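Local coordinates for protein F-93 (Sulfolobus virus 1, PDB 1TBX) that probably acts as a winged-helix transcription factor, binding a palindromic or pseudo-palindromic DNA target as a homodimer, at the interface of chains A and B. Coordinates in Å, arbitrary orientation; residue numbers count along the deposited sequence, not the author numbering. Chains: chain A/B, Hypothetical 11.0 kDa protein.

The interface of chains A and B. Residues chain A 8, 10-11, 49, 76; chain B 5-6.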
# COMPACT_ATOMS: atom_id res chain seq x y z
N TYR A 8 3.46 1.63 -2.97
CA TYR A 8 4.50 1.74 -3.96
C TYR A 8 3.93 1.37 -5.33
O TYR A 8 2.81 0.84 -5.42
CB TYR A 8 5.59 0.76 -3.59
CG TYR A 8 6.58 1.25 -2.59
CD1 TYR A 8 6.48 0.89 -1.23
CD2 TYR A 8 7.65 2.03 -2.97
CE1 TYR A 8 7.43 1.30 -0.31
CE2 TYR A 8 8.58 2.44 -2.07
CZ TYR A 8 8.48 2.08 -0.74
OH TYR A 8 9.47 2.52 0.13
N GLU A 10 4.72 -1.07 -7.43
CA GLU A 10 4.50 -2.50 -7.54
C GLU A 10 3.09 -2.86 -7.05
O GLU A 10 2.39 -3.69 -7.66
CB GLU A 10 5.56 -3.14 -6.70
CG GLU A 10 6.60 -2.08 -6.32
CD GLU A 10 6.92 -2.10 -4.85
OE1 GLU A 10 6.36 -2.96 -4.17
OE2 GLU A 10 7.74 -1.29 -4.35
N ALA A 11 2.66 -2.20 -5.97
CA ALA A 11 1.31 -2.41 -5.45
C ALA A 11 0.23 -1.93 -6.42
O ALA A 11 -0.72 -2.64 -6.70
CB ALA A 11 1.16 -1.76 -4.07
N PHE A 49 10.06 -5.94 -11.17
CA PHE A 49 10.08 -6.47 -9.83
C PHE A 49 9.03 -7.60 -9.66
O PHE A 49 9.35 -8.69 -9.21
CB PHE A 49 9.93 -5.32 -8.83
CG PHE A 49 9.70 -5.76 -7.42
CD1 PHE A 49 10.77 -6.07 -6.59
CD2 PHE A 49 8.40 -5.88 -6.92
CE1 PHE A 49 10.56 -6.49 -5.28
CE2 PHE A 49 8.18 -6.32 -5.58
CZ PHE A 49 9.26 -6.61 -4.77
N PHE A 76 -2.74 -11.96 -3.92
CA PHE A 76 -2.36 -10.64 -3.41
C PHE A 76 -3.07 -9.47 -4.09
O PHE A 76 -3.58 -8.58 -3.41
CB PHE A 76 -0.86 -10.45 -3.54
CG PHE A 76 -0.28 -9.39 -2.66
CD1 PHE A 76 -0.96 -8.95 -1.52
CD2 PHE A 76 0.98 -8.84 -2.96
CE1 PHE A 76 -0.40 -7.94 -0.70
CE2 PHE A 76 1.55 -7.84 -2.14
CZ PHE A 76 0.85 -7.39 -1.02
N PRO B 5 8.81 -3.79 0.22
CA PRO B 5 8.20 -3.57 -1.10
C PRO B 5 6.81 -2.92 -1.17
O PRO B 5 6.73 -1.87 -1.79
CB PRO B 5 8.20 -4.95 -1.76
CG PRO B 5 8.96 -5.86 -0.87
CD PRO B 5 9.08 -5.22 0.45
N PHE B 6 5.71 -3.47 -0.69
CA PHE B 6 4.55 -2.93 -1.41
C PHE B 6 3.98 -1.68 -0.81
O PHE B 6 3.26 -0.89 -1.44
CB PHE B 6 3.49 -3.99 -1.58
CG PHE B 6 3.86 -5.02 -2.56
CD1 PHE B 6 4.82 -6.00 -2.24
CD2 PHE B 6 3.28 -5.01 -3.83
CE1 PHE B 6 5.18 -6.96 -3.15
CE2 PHE B 6 3.62 -5.97 -4.77
CZ PHE B 6 4.59 -6.96 -4.43
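With CG opposite the carbonyl carbon (chi1 -72°), B:Phe6 turns its ring from the N-terminal arm of chain B into chain A, where A:Phe76, its CG opposite the backbone N (chi1 -160°), points an edge at it. This is part of the two-fold dimer interface of a winged-helix DNA-binding protein: B:Pro5 and B:Phe6 precede the first helix of their own chain and lie between helices 9-17, 40-52 and 71-94 of the partner, and the symmetry repeats the contact with the chains exchanged. The aromatic pair is edge-to-face, with centroids 4.9 Å apart and planes inclined by 74°. A:Phe76 CE2 is the atom that touches, standing over the centre of the B:Phe6 ring and 3.7 Å from B:Phe6 CG. Carboxylate oxygen A:Glu10 OE1 is modelled over the opposite face, displaced toward the rim, though its placement is uncertain. The rim is met separately: A:Ala11 CA sits in the ring plane, 3.6 Å from B:Phe6 CD2, while A:Phe49 brings CE2 to within 3.8 Å of B:Phe6 CZ at the far end of the ring. The same A:Phe49 side chain lies roughly at right angles to B:Pro5, its CZ 3.6 Å from the proline CB, and thus packs on both arm residues. Polar evidence for the docking comes from the backbone: A:Tyr8 N donates to B:Phe6 O at 3.0 Å, nearly straight at the hydrogen but approaching from above the carbonyl plane. This bond ties the arm to the residue just before helix 9-17. The carboxylate of A:Glu10 is modelled against the carbonyl of B:Pro5, with OE1 2.6 Å from B:Pro5 O. A hydrogen bond there would require a protonated carboxyl group, which is not seen; with both oxygens as acceptors the pair is a clash, and at 2.70 Å resolution this placement is doubtful.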